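Oxidase/hydroxylase (Streptomyces hygroscopicus subsp. hygroscopicus, PDB 4XCB) probably acts as a metal- and 2-oxoglutarate-dependent dioxygenase in antibiotic biosynthesis and binds hygromycin B. Local coordinates at residues A[14-19]-A[162-167]; A[25-30]-A[69-74]; A[33-38]-A[63-68]; A[82-87]-A[227-232]; A[151-156]-A[214-219]. All blocks are in the same frame, centred on the assembly; numbering follows the deposited sequence.

Interaction 1 of 5, residues A[14-19]-A[162-167]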
# COMPACT_ATOMS: atom_id res chain seq x y z
N ILE A 14 -5.27 11.34 -14.71
CA ILE A 14 -4.26 11.00 -15.70
C ILE A 14 -2.86 10.97 -15.09
O ILE A 14 -2.09 10.05 -15.37
CB ILE A 14 -4.34 11.99 -16.88
CG1 ILE A 14 -5.68 11.78 -17.59
CG2 ILE A 14 -3.18 11.79 -17.84
CD1 ILE A 14 -5.97 12.79 -18.67
N PHE A 15 -2.50 11.96 -14.26
CA PHE A 15 -1.17 11.92 -13.67
C PHE A 15 -1.00 10.69 -12.79
O PHE A 15 0.04 10.03 -12.82
CB PHE A 15 -0.88 13.19 -12.87
CG PHE A 15 0.51 13.25 -12.35
CD1 PHE A 15 1.55 13.75 -13.13
CD2 PHE A 15 0.81 12.76 -11.09
CE1 PHE A 15 2.84 13.78 -12.63
CE2 PHE A 15 2.10 12.79 -10.59
CZ PHE A 15 3.11 13.31 -11.34
N ASP A 16 -2.03 10.38 -12.01
CA ASP A 16 -1.98 9.23 -11.12
C ASP A 16 -1.81 7.96 -11.92
O ASP A 16 -0.99 7.10 -11.60
CB ASP A 16 -3.25 9.17 -10.27
CG ASP A 16 -3.37 7.87 -9.50
OD1 ASP A 16 -2.43 7.50 -8.77
OD2 ASP A 16 -4.43 7.22 -9.61
N THR A 17 -2.61 7.82 -12.98
CA THR A 17 -2.66 6.53 -13.65
C THR A 17 -1.52 6.31 -14.63
O THR A 17 -1.17 5.16 -14.93
CB THR A 17 -3.99 6.33 -14.40
OG1 THR A 17 -4.27 7.47 -15.22
CG2 THR A 17 -5.12 6.13 -13.40
N THR A 18 -0.92 7.38 -15.14
CA THR A 18 0.11 7.25 -16.16
C THR A 18 1.51 7.71 -15.72
O THR A 18 2.51 7.39 -16.36
CB THR A 18 -0.26 8.06 -17.43
OG1 THR A 18 -0.12 9.47 -17.16
CG2 THR A 18 -1.69 7.75 -17.86
N GLY A 19 1.56 8.47 -14.63
CA GLY A 19 2.84 8.91 -14.09
C GLY A 19 3.32 10.22 -14.68
O GLY A 19 4.40 10.67 -14.36
N SER A 162 4.92 1.93 -15.42
CA SER A 162 6.19 1.59 -14.78
C SER A 162 6.40 2.35 -13.48
O SER A 162 7.25 1.98 -12.68
CB SER A 162 7.36 1.86 -15.71
OG SER A 162 7.25 3.15 -16.27
N HIS A 163 5.62 3.41 -13.26
CA HIS A 163 5.75 4.19 -12.02
C HIS A 163 5.14 3.43 -10.84
O HIS A 163 5.39 3.77 -9.67
CB HIS A 163 5.10 5.57 -12.19
CG HIS A 163 3.63 5.52 -12.47
ND1 HIS A 163 3.08 4.68 -13.43
CD2 HIS A 163 2.59 6.18 -11.91
CE1 HIS A 163 1.77 4.84 -13.44
NE2 HIS A 163 1.45 5.75 -12.54
N LYS A 164 4.34 2.41 -11.13
CA LYS A 164 3.75 1.61 -10.05
C LYS A 164 4.13 0.13 -10.17
O LYS A 164 3.49 -0.73 -9.58
CB LYS A 164 2.23 1.77 -10.02
CG LYS A 164 1.74 3.20 -9.79
CD LYS A 164 0.23 3.27 -9.65
CE LYS A 164 -0.26 4.68 -9.34
NZ LYS A 164 -1.76 4.74 -9.42
N ALA A 165 5.19 -0.14 -10.94
CA ALA A 165 5.64 -1.51 -11.18
C ALA A 165 6.08 -2.19 -9.89
O ALA A 165 6.76 -1.58 -9.05
CB ALA A 165 6.79 -1.52 -12.19
N ASN A 166 5.68 -3.44 -9.72
CA ASN A 166 6.12 -4.23 -8.56
C ASN A 166 7.28 -5.17 -8.89
O ASN A 166 7.90 -5.74 -7.99
CB ASN A 166 4.98 -5.05 -7.98
CG ASN A 166 3.96 -4.20 -7.27
OD1 ASN A 166 4.27 -3.53 -6.28
ND2 ASN A 166 2.72 -4.25 -7.74
N PHE A 167 7.57 -5.35 -10.18
CA PHE A 167 8.66 -6.21 -10.61
C PHE A 167 9.74 -5.37 -11.29
O PHE A 167 9.42 -4.36 -11.90
CB PHE A 167 8.19 -7.28 -11.60
CG PHE A 167 7.14 -8.22 -11.06
CD1 PHE A 167 7.48 -9.26 -10.20
CD2 PHE A 167 5.82 -8.08 -11.43
CE1 PHE A 167 6.52 -10.14 -9.73
CE2 PHE A 167 4.84 -8.95 -10.96
CZ PHE A 167 5.21 -9.98 -10.10
O HOH W 1 -2.17 3.56 -12.24

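Interaction 2 of 5, residues A[25-30]-A[69-74]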
# COMPACT_ATOMS: atom_id res chain seq x y z
N GLY A 25 0.56 24.33 -24.03
CA GLY A 25 0.56 25.77 -24.20
C GLY A 25 0.71 26.61 -22.95
O GLY A 25 0.14 27.69 -22.87
N VAL A 26 1.48 26.13 -21.98
CA VAL A 26 1.64 26.87 -20.74
C VAL A 26 2.38 28.19 -20.97
O VAL A 26 2.08 29.22 -20.35
CB VAL A 26 2.39 26.03 -19.70
CG1 VAL A 26 2.59 26.79 -18.41
CG2 VAL A 26 1.61 24.75 -19.42
N PHE A 27 3.35 28.15 -21.87
CA PHE A 27 4.13 29.33 -22.14
C PHE A 27 3.92 29.78 -23.57
O PHE A 27 3.92 28.96 -24.49
CB PHE A 27 5.60 29.07 -21.86
CG PHE A 27 5.86 28.67 -20.44
CD1 PHE A 27 5.97 29.64 -19.44
CD2 PHE A 27 5.99 27.34 -20.09
CE1 PHE A 27 6.19 29.27 -18.14
CE2 PHE A 27 6.21 26.98 -18.79
CZ PHE A 27 6.32 27.94 -17.80
N GLY A 28 3.74 31.08 -23.76
CA GLY A 28 3.44 31.61 -25.08
C GLY A 28 4.67 31.65 -25.96
O GLY A 28 5.79 31.51 -25.46
N SER A 29 4.46 31.85 -27.26
CA SER A 29 5.55 31.89 -28.23
C SER A 29 6.59 32.94 -27.87
O SER A 29 7.79 32.71 -28.01
CB SER A 29 4.99 32.13 -29.64
OG SER A 29 3.94 33.09 -29.63
N GLY A 30 6.16 34.09 -27.37
CA GLY A 30 7.08 35.14 -26.97
C GLY A 30 7.94 34.73 -25.78
O GLY A 30 9.14 35.04 -25.72
N ALA A 69 11.78 28.88 -12.59
CA ALA A 69 11.72 27.83 -11.56
C ALA A 69 10.67 28.09 -10.49
O ALA A 69 10.15 27.15 -9.88
CB ALA A 69 13.09 27.65 -10.92
N LEU A 70 10.35 29.36 -10.24
CA LEU A 70 9.37 29.72 -9.23
C LEU A 70 8.04 30.17 -9.84
O LEU A 70 7.16 30.64 -9.12
CB LEU A 70 9.91 30.81 -8.31
CG LEU A 70 11.24 30.51 -7.62
CD1 LEU A 70 11.58 31.62 -6.64
CD2 LEU A 70 11.20 29.17 -6.90
N ASP A 71 7.89 30.05 -11.16
CA ASP A 71 6.66 30.47 -11.83
C ASP A 71 5.49 29.64 -11.32
O ASP A 71 5.58 28.41 -11.26
CB ASP A 71 6.82 30.33 -13.36
CG ASP A 71 5.78 31.11 -14.15
OD1 ASP A 71 4.57 30.85 -14.03
OD2 ASP A 71 6.19 31.99 -14.94
N ASP A 72 4.38 30.27 -10.94
CA ASP A 72 3.24 29.48 -10.44
C ASP A 72 2.62 28.57 -11.50
O ASP A 72 1.84 27.68 -11.16
CB ASP A 72 2.17 30.39 -9.84
CG ASP A 72 1.69 31.45 -10.80
OD1 ASP A 72 2.29 31.58 -11.89
OD2 ASP A 72 0.71 32.16 -10.46
N ARG A 73 2.94 28.77 -12.77
CA ARG A 73 2.44 27.88 -13.81
C ARG A 73 3.12 26.53 -13.68
O ARG A 73 2.60 25.52 -14.15
CB ARG A 73 2.65 28.47 -15.20
CG ARG A 73 1.61 29.52 -15.57
CD ARG A 73 1.96 30.24 -16.86
NE ARG A 73 3.17 31.04 -16.74
CZ ARG A 73 3.69 31.75 -17.74
NH1 ARG A 73 3.10 31.74 -18.93
NH2 ARG A 73 4.79 32.47 -17.55
N LEU A 74 4.31 26.52 -13.08
CA LEU A 74 4.97 25.26 -12.74
C LEU A 74 4.65 24.83 -11.32
O LEU A 74 4.37 23.67 -11.07
CB LEU A 74 6.49 25.39 -12.88
CG LEU A 74 7.04 25.78 -14.26
CD1 LEU A 74 8.54 25.55 -14.30
CD2 LEU A 74 6.36 24.97 -15.35

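Interaction 3 of 5, residues A[33-38]-A[63-68]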
# COMPACT_ATOMS: atom_id res chain seq x y z
N GLU A 33 10.42 32.25 -26.89
CA GLU A 33 11.49 33.00 -27.54
C GLU A 33 12.47 33.59 -26.52
O GLU A 33 13.68 33.54 -26.74
CB GLU A 33 10.91 34.11 -28.41
CD GLU A 33 9.71 34.72 -30.54
OE2 GLU A 33 8.56 34.55 -31.00
N SER A 34 11.95 34.12 -25.42
CA SER A 34 12.77 34.67 -24.35
C SER A 34 13.67 33.59 -23.75
O SER A 34 14.85 33.82 -23.47
CB SER A 34 11.89 35.29 -23.27
OG SER A 34 12.63 35.56 -22.09
N PHE A 35 13.11 32.40 -23.53
CA PHE A 35 13.89 31.32 -22.95
C PHE A 35 14.98 30.82 -23.92
O PHE A 35 16.11 30.57 -23.52
CB PHE A 35 12.97 30.16 -22.54
CG PHE A 35 11.93 30.53 -21.51
CD1 PHE A 35 12.19 31.44 -20.51
CD2 PHE A 35 10.69 29.93 -21.55
CE1 PHE A 35 11.23 31.75 -19.55
CE2 PHE A 35 9.72 30.24 -20.61
CZ PHE A 35 9.98 31.15 -19.61
N ARG A 36 14.63 30.67 -25.19
CA ARG A 36 15.61 30.26 -26.20
C ARG A 36 16.76 31.25 -26.30
O ARG A 36 17.92 30.86 -26.33
CB ARG A 36 14.95 30.13 -27.56
CG ARG A 36 13.96 29.02 -27.69
CD ARG A 36 13.31 29.15 -29.06
NE ARG A 36 12.53 28.00 -29.43
CZ ARG A 36 11.50 28.06 -30.27
NH1 ARG A 36 11.15 29.24 -30.78
NH2 ARG A 36 10.81 26.97 -30.59
N SER A 37 16.42 32.54 -26.37
CA SER A 37 17.44 33.59 -26.44
C SER A 37 18.41 33.51 -25.28
O SER A 37 19.62 33.61 -25.47
CB SER A 37 16.79 34.97 -26.47
OG SER A 37 17.76 35.98 -26.17
N GLU A 38 17.87 33.34 -24.08
CA GLU A 38 18.69 33.28 -22.88
C GLU A 38 19.64 32.07 -22.93
O GLU A 38 20.83 32.22 -22.66
CB GLU A 38 17.82 33.24 -21.63
CG GLU A 38 18.62 33.33 -20.33
CD GLU A 38 19.01 34.75 -19.94
OE1 GLU A 38 19.03 35.65 -20.81
OE2 GLU A 38 19.30 34.98 -18.75
N PRO A 63 18.83 34.96 -14.05
CA PRO A 63 17.61 35.34 -13.33
C PRO A 63 16.33 34.97 -14.06
O PRO A 63 15.30 34.82 -13.42
CB PRO A 63 17.73 36.86 -13.22
CG PRO A 63 19.18 37.11 -13.23
CD PRO A 63 19.74 36.10 -14.20
N VAL A 64 16.40 34.86 -15.39
CA VAL A 64 15.24 34.43 -16.16
C VAL A 64 14.81 33.04 -15.76
O VAL A 64 13.63 32.78 -15.55
CB VAL A 64 15.54 34.45 -17.68
CG1 VAL A 64 14.50 33.64 -18.45
CG2 VAL A 64 15.60 35.88 -18.17
N PHE A 65 15.78 32.14 -15.63
CA PHE A 65 15.44 30.78 -15.28
C PHE A 65 15.25 30.61 -13.78
O PHE A 65 14.53 29.71 -13.35
CB PHE A 65 16.48 29.82 -15.84
CG PHE A 65 16.39 29.70 -17.33
CD1 PHE A 65 15.23 29.21 -17.91
CD2 PHE A 65 17.44 30.09 -18.16
CE1 PHE A 65 15.11 29.11 -19.28
CE2 PHE A 65 17.32 29.98 -19.54
CZ PHE A 65 16.16 29.50 -20.10
N ALA A 66 15.85 31.49 -12.98
CA ALA A 66 15.50 31.55 -11.56
C ALA A 66 14.02 31.85 -11.40
O ALA A 66 13.34 31.26 -10.55
CB ALA A 66 16.34 32.61 -10.84
N ARG A 67 13.50 32.77 -12.21
CA ARG A 67 12.09 33.15 -12.13
C ARG A 67 11.20 32.05 -12.70
O ARG A 67 10.12 31.78 -12.16
CB ARG A 67 11.84 34.47 -12.86
CG ARG A 67 12.44 35.67 -12.10
CD ARG A 67 11.97 36.99 -12.65
NE ARG A 67 12.56 37.27 -13.95
CZ ARG A 67 13.74 37.87 -14.11
NH1 ARG A 67 14.44 38.26 -13.04
NH2 ARG A 67 14.22 38.08 -15.32
N LEU A 68 11.66 31.41 -13.77
CA LEU A 68 10.90 30.31 -14.36
C LEU A 68 10.72 29.20 -13.33
O LEU A 68 9.62 28.65 -13.19
CB LEU A 68 11.60 29.78 -15.62
CG LEU A 68 10.90 28.61 -16.30
CD1 LEU A 68 9.45 28.97 -16.54
CD2 LEU A 68 11.59 28.28 -17.61

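Interaction 4 of 5, residues A[82-87]-A[227-232]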
# COMPACT_ATOMS: atom_id res chain seq x y z
N VAL A 82 2.96 16.71 -5.38
CA VAL A 82 3.89 16.47 -4.26
C VAL A 82 3.19 16.60 -2.90
O VAL A 82 3.35 15.74 -2.03
CB VAL A 82 5.08 17.44 -4.30
CG1 VAL A 82 6.05 17.16 -3.16
CG2 VAL A 82 5.81 17.31 -5.62
N ASN A 83 2.42 17.66 -2.73
CA ASN A 83 1.64 17.90 -1.51
C ASN A 83 2.49 17.82 -0.23
O ASN A 83 2.10 17.23 0.79
CB ASN A 83 0.46 16.93 -1.45
CG ASN A 83 -0.67 17.35 -2.36
OD1 ASN A 83 -1.25 18.43 -2.18
ND2 ASN A 83 -1.00 16.52 -3.36
N GLN A 84 3.67 18.43 -0.31
CA GLN A 84 4.58 18.62 0.82
C GLN A 84 5.13 20.04 0.75
O GLN A 84 5.13 20.64 -0.33
CB GLN A 84 5.75 17.63 0.77
CG GLN A 84 5.35 16.19 0.76
CD GLN A 84 5.02 15.67 2.15
OE1 GLN A 84 5.90 15.37 2.94
NE2 GLN A 84 3.74 15.54 2.42
N PRO A 85 5.62 20.57 1.89
CA PRO A 85 6.44 21.78 1.80
C PRO A 85 7.54 21.55 0.78
O PRO A 85 8.21 20.53 0.83
CB PRO A 85 6.99 21.96 3.22
CG PRO A 85 6.05 21.20 4.10
CD PRO A 85 5.56 20.04 3.26
N LEU A 86 7.69 22.48 -0.15
CA LEU A 86 8.44 22.28 -1.38
C LEU A 86 9.84 22.87 -1.37
O LEU A 86 10.08 23.94 -0.80
CB LEU A 86 7.67 22.90 -2.53
CG LEU A 86 7.51 22.21 -3.88
CD1 LEU A 86 7.29 20.70 -3.75
CD2 LEU A 86 6.35 22.88 -4.57
N ARG A 87 10.74 22.19 -2.06
CA ARG A 87 12.08 22.71 -2.32
C ARG A 87 12.45 22.47 -3.78
O ARG A 87 12.09 21.44 -4.36
CB ARG A 87 13.08 22.05 -1.37
CG ARG A 87 14.49 22.57 -1.49
CD ARG A 87 15.45 21.75 -0.64
NE ARG A 87 16.74 22.42 -0.63
CZ ARG A 87 17.84 21.97 -0.04
NH1 ARG A 87 17.83 20.81 0.61
NH2 ARG A 87 18.95 22.68 -0.09
N TYR A 227 11.57 19.08 -8.34
CA TYR A 227 11.03 19.53 -7.06
C TYR A 227 10.80 18.36 -6.14
O TYR A 227 10.46 17.26 -6.59
CB TYR A 227 9.71 20.28 -7.25
CG TYR A 227 9.75 21.44 -8.20
CD1 TYR A 227 9.50 21.25 -9.55
CD2 TYR A 227 10.05 22.73 -7.76
CE1 TYR A 227 9.53 22.31 -10.44
CE2 TYR A 227 10.08 23.79 -8.64
CZ TYR A 227 9.83 23.58 -9.97
OH TYR A 227 9.85 24.64 -10.86
N GLY A 228 10.94 18.60 -4.85
CA GLY A 228 10.54 17.61 -3.86
C GLY A 228 10.39 18.28 -2.52
O GLY A 228 10.39 19.51 -2.42
N PRO A 229 10.31 17.47 -1.46
CA PRO A 229 10.10 18.02 -0.12
C PRO A 229 11.29 18.78 0.41
O PRO A 229 12.40 18.58 -0.05
CB PRO A 229 9.83 16.77 0.73
CG PRO A 229 9.47 15.71 -0.25
CD PRO A 229 10.28 15.99 -1.46
N THR A 230 11.05 19.65 1.38
CA THR A 230 12.12 20.46 1.94
C THR A 230 13.24 19.66 2.58
O THR A 230 14.34 20.18 2.76
CB THR A 230 11.58 21.45 2.99
OG1 THR A 230 10.86 20.73 4.00
CG2 THR A 230 10.68 22.46 2.33
N PHE A 231 12.98 18.40 2.93
CA PHE A 231 14.01 17.58 3.56
C PHE A 231 14.80 16.76 2.55
O PHE A 231 15.68 16.00 2.95
CB PHE A 231 13.40 16.66 4.63
CG PHE A 231 12.21 15.88 4.16
CD1 PHE A 231 10.92 16.35 4.36
CD2 PHE A 231 12.39 14.69 3.48
CE1 PHE A 231 9.83 15.64 3.91
CE2 PHE A 231 11.29 13.97 3.03
CZ PHE A 231 10.02 14.46 3.24
N PHE A 232 14.49 16.88 1.26
CA PHE A 232 15.34 16.31 0.22
C PHE A 232 16.53 17.21 -0.03
O PHE A 232 16.40 18.44 0.01
CB PHE A 232 14.57 16.10 -1.10
CG PHE A 232 13.85 14.78 -1.20
CD1 PHE A 232 13.35 14.15 -0.08
CD2 PHE A 232 13.66 14.19 -2.44
CE1 PHE A 232 12.68 12.93 -0.20
CE2 PHE A 232 12.99 12.99 -2.56
CZ PHE A 232 12.50 12.37 -1.45

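Interaction 5 of 5, residues A[151-156]-A[214-219]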
# COMPACT_ATOMS: atom_id res chain seq x y z
N PRO A 151 8.59 10.18 -33.59
CA PRO A 151 9.68 9.45 -32.95
C PRO A 151 11.06 9.95 -33.36
O PRO A 151 11.94 10.09 -32.53
CB PRO A 151 9.45 8.02 -33.42
CG PRO A 151 7.98 7.93 -33.54
CD PRO A 151 7.54 9.27 -34.09
N GLU A 152 11.25 10.27 -34.64
CA GLU A 152 12.58 10.66 -35.11
C GLU A 152 12.97 12.07 -34.68
O GLU A 152 14.11 12.47 -34.87
CB GLU A 152 12.68 10.55 -36.64
CG GLU A 152 11.37 10.71 -37.35
CD GLU A 152 10.51 9.47 -37.26
OE1 GLU A 152 11.05 8.35 -37.42
OE2 GLU A 152 9.31 9.60 -36.99
N ASP A 153 12.04 12.81 -34.08
CA ASP A 153 12.40 14.05 -33.39
C ASP A 153 13.02 13.75 -32.02
O ASP A 153 13.46 14.66 -31.32
CB ASP A 153 11.18 14.96 -33.22
CG ASP A 153 10.86 15.76 -34.47
OD1 ASP A 153 11.78 15.98 -35.29
OD2 ASP A 153 9.70 16.20 -34.63
N GLY A 154 13.03 12.48 -31.64
CA GLY A 154 13.52 12.09 -30.32
C GLY A 154 12.43 12.25 -29.29
O GLY A 154 12.64 12.83 -28.21
N SER A 155 11.24 11.74 -29.59
CA SER A 155 10.13 11.90 -28.67
C SER A 155 10.41 11.24 -27.33
O SER A 155 11.05 10.20 -27.25
CB SER A 155 8.84 11.33 -29.26
OG SER A 155 8.97 9.94 -29.53
N PHE A 156 9.94 11.91 -26.29
CA PHE A 156 9.81 11.32 -24.97
C PHE A 156 9.11 9.98 -25.11
O PHE A 156 8.16 9.84 -25.89
CB PHE A 156 9.04 12.28 -24.07
CG PHE A 156 8.86 11.81 -22.66
CD1 PHE A 156 7.79 10.99 -22.33
CD2 PHE A 156 9.71 12.24 -21.67
CE1 PHE A 156 7.61 10.58 -21.03
CE2 PHE A 156 9.54 11.84 -20.36
CZ PHE A 156 8.49 11.00 -20.04
N LYS A 214 17.14 10.65 -31.86
CA LYS A 214 16.80 11.77 -32.73
C LYS A 214 17.52 11.65 -34.07
O LYS A 214 18.73 11.47 -34.10
CB LYS A 214 17.15 13.10 -32.07
CG LYS A 214 16.99 14.33 -32.95
CD LYS A 214 17.16 15.60 -32.12
CE LYS A 214 17.33 16.83 -32.99
NZ LYS A 214 16.16 17.10 -33.88
N LEU A 215 16.76 11.77 -35.16
CA LEU A 215 17.31 11.65 -36.51
C LEU A 215 17.23 12.95 -37.28
O LEU A 215 17.94 13.15 -38.27
CB LEU A 215 16.56 10.56 -37.29
CG LEU A 215 16.56 9.18 -36.62
CD1 LEU A 215 15.88 8.14 -37.50
CD2 LEU A 215 17.97 8.77 -36.27
N THR A 216 16.37 13.85 -36.82
CA THR A 216 16.03 15.05 -37.58
C THR A 216 16.97 16.23 -37.34
O THR A 216 17.65 16.33 -36.31
CB THR A 216 14.59 15.48 -37.28
OG1 THR A 216 14.43 15.68 -35.86
CG2 THR A 216 13.62 14.40 -37.73
N GLU A 217 16.99 17.13 -38.31
CA GLU A 217 17.74 18.38 -38.21
C GLU A 217 17.07 19.36 -37.24
O GLU A 217 15.88 19.24 -36.95
CB GLU A 217 17.86 19.04 -39.59
CG GLU A 217 18.48 18.16 -40.66
CD GLU A 217 19.96 17.95 -40.46
OE1 GLU A 217 20.58 18.71 -39.68
OE2 GLU A 217 20.52 17.04 -41.10
N GLY A 218 17.82 20.34 -36.78
CA GLY A 218 17.29 21.33 -35.86
C GLY A 218 17.50 20.89 -34.43
O GLY A 218 17.37 19.70 -34.12
N ASP A 219 17.82 21.83 -33.55
CA ASP A 219 18.09 21.51 -32.15
C ASP A 219 16.84 21.08 -31.40
O ASP A 219 15.78 21.69 -31.53
CB ASP A 219 18.70 22.70 -31.42
CG ASP A 219 20.13 22.96 -31.81
OD1 ASP A 219 20.75 23.87 -31.21
OD2 ASP A 219 20.63 22.27 -32.72
O HOH W 2 13.92 17.10 -32.12

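Interaction 1 of 5, residues A[14-19]-A[162-167]
Helix 9-18 ends against the loop carrying H163: G19, which leaves the helix with a phi of 89°, brings its CA to 5.9 Å from the CA of H163. A CB on G19 would collide with CG of H163; the bare CA of G19 lies over one face of the H163 imidazole in a CH-pi contact, 3.8 Å from the ring centroid. CG of K164 covers the opposite face, 3.7 Å above the ring plane, so the ring is clamped flat. CG of H163 occupies the crowded position between backbone N and carbonyl carbon, which aims NE2 at the helix end. NE2 of H163 donates to the backbone O of D16 over 2.9 Å, nearly straight at 162°. The extended K164 chain crosses D16 at about a right angle, and its NZ forms a 2.9 Å salt bridge with OD1 of D16, met from above the carboxylate plane. D16 OD2 accepts from N166 N of the second subunit, and K164 NZ donates to O of K164 of that subunit. This fastens the helix end to the loop following strand 156-159 of the double-stranded beta-helix, with the H163 side chain about 8 Å from that of the metal ligand H209.

Interaction 2 of 5, residues A[25-30]-A[69-74]
F27, R73 and V26 carry this contact between the loop before helix 29-40 and the start of helix 72-82. A bend at chi3 (-66°) folds the R73 chain so that its guanidinium lies across the rim of the F27 ring. The approach is ring edge to guanidinium face: CE1 of F27 is 3.5 Å from CZ of R73, and the two planes are 57° apart. V26 runs antiparallel alongside R73, its CG1 3.6 Å from CB of R73, and the same methyl sits over one face of F27. CD2 of L74 meets CZ of F27 at the ring edge. R73 grips D71 in a side-on salt bridge, NE to OD1 and NH2 to OD2, with 3.0 Å between R73 NH2 and D71 OD2. OD1 of D71, at the N-cap of helix 72-82, also accepts from R73 N through its anti lone pair. NH1 of R73 adds a weak bond of 3.1 Å to the backbone O of V26, and NH2 also pairs with E31. Held by two acids, the guanidinium is probably charged and fixed in rotation; D71 engages NE and NH2 close to its plane, and its face, which directs no N-H at the ring, receives the edge of F27.

Interaction 3 of 5, residues A[33-38]-A[63-68]
Helix 29-40 packs on helix 63-69, whose F65 and L68 rest on strand 220-229 of the double-stranded beta-helix; the segment axes are 10.6 Å apart and their N-to-C directions lie at 135°. The main bump is F35. Its ring enters a hollow lined by V64, F65 and L68, three residues on one side of helix 63-69. CD2 of L68 lies over one ring face of F35, 4.0 Å from the centroid and 15° off the normal, a CH-pi contact. CG1 of V64 closes on the ring edge in its plane, 3.8 Å from CD1 of F35. F65 leans in obliquely, its plane turned 34° from that of F35. An alanine in place of F35 would remove this ring and would probably leave the hollow between V64, F65 and L68 poorly filled, loosening the helix pair. F65 is itself a bump. It lies alongside E38, the two chains pointing opposite ways, with CE2 of F65 3.7 Å from CG of E38, whose chain bends at chi2. V64 and E38 meet tip to tip through CG2 and the carboxylate, while the E38 oxygens find their polar partners in R41 and S62. Beyond this pair, F65 and L68 both touch T223, and L68 also touches F27. CZ of F65, at the edge of its ring, lies 3.6 Å from the backbone O of F35.

Interaction 4 of 5, residues A[82-87]-A[227-232]
The backbone pairing centres on R87 and G228. N of R87 donates to O of G228 at 2.7 Å, nearly along the C=O axis, and N of G228 returns a bond of 3.1 Å to O of R87. One step outward L86 faces P229 as a non-hydrogen-bonded pair, so the N-H of L86 points away from that strand and donates to OE1 of E241 of the third subunit. O of P85 receives a weak bond of 3.0 Å from N of T230, bent to 133°, with CG2 of T230 and CA of P229 also close to it. This ladder joins the beginning of strand 86-96 to the end of strand 220-229, antiparallel neighbours in the larger sheet of the double-stranded beta-helix. Past P229 the chain reverses in a type I beta turn, closed by F232 N donating to P229 O. The extended R87 chain (CG anti to the backbone N, chi1 -177°) runs along the turn, and its NH1 reaches the backbone O of F232 at 2.8 Å, on a lone pair in the carbonyl plane though bent at 136°. Q84 bends at chi2, so that NE2 donates to O of N83 at 2.9 Å and also to O of R121 of the third subunit, while OE1 accepts from L123 N of that subunit. T230 OG1 bonds O of G249 of the third subunit, and Y227 OH bonds O of A69.

Interaction 5 of 5, residues A[151-156]-A[214-219]
The tight part of this loop-to-loop contact is polar and close to the backbone. CA of G154 lies 4.1 Å from CA of K214, and a CB on G154 would press on CB of K214 as well as on the preceding carbonyl. The backbone O of E152 accepts twice, from L215 N at 2.8 Å in the carbonyl plane and almost straight (173°), and from T216 N at 3.3 Å from above that plane. T216 holds its OG1 in the crowded position between backbone N and carbonyl carbon (chi1 56°), where it donates to the anti lone pair of D153 OD1 over 2.7 Å. That hydroxyl also accepts from NZ of K214. The K214 chain, bent at chi4, brings NZ to two carbonyls besides, O of T216 and O of G218, the latter at 2.9 Å. Water 2 bridges NZ of K214 to O of D153, and the backbone of K214 is bonded to D99 and S100. An alanine in place of K214 would remove NZ and would probably leave residues 216-218 and T216 OG1 less firmly held. The other side is loose: CB of E152 meets CB of L215 at 3.9 Å, but the E152 carboxylate turns off from the contact and L215 is solvent-exposed. G154 O receives a weak bond from R220, which binds 2-oxoglutarate. The first loop runs on into strand 156-159, where F156 touches that cosubstrate, and the second joins strand 209-211 to strand 220-229.

Overall arrangement
From the N terminus, helix 9-18 begins the long loop that interaction 1 closes at 162-167. Within it, interaction 2 joins the loop before helix 29-40 to the start of helix 72-82, and interaction 3, lying inside that smaller loop, pairs helix 29-40 with helix 63-69; the two touch through F27 and L68. Interaction 4 opens at strand 86-96 and closes at 227-232, so it crosses interaction 1; its Y227 reaches A69 of interaction 2. Interaction 5 also crosses interaction 1 but falls within the span of interaction 4, on the opposite side of the chain's centre, tying loops beside the 2-oxoglutarate pocket while interaction 4 pairs two inner strands of the larger sheet.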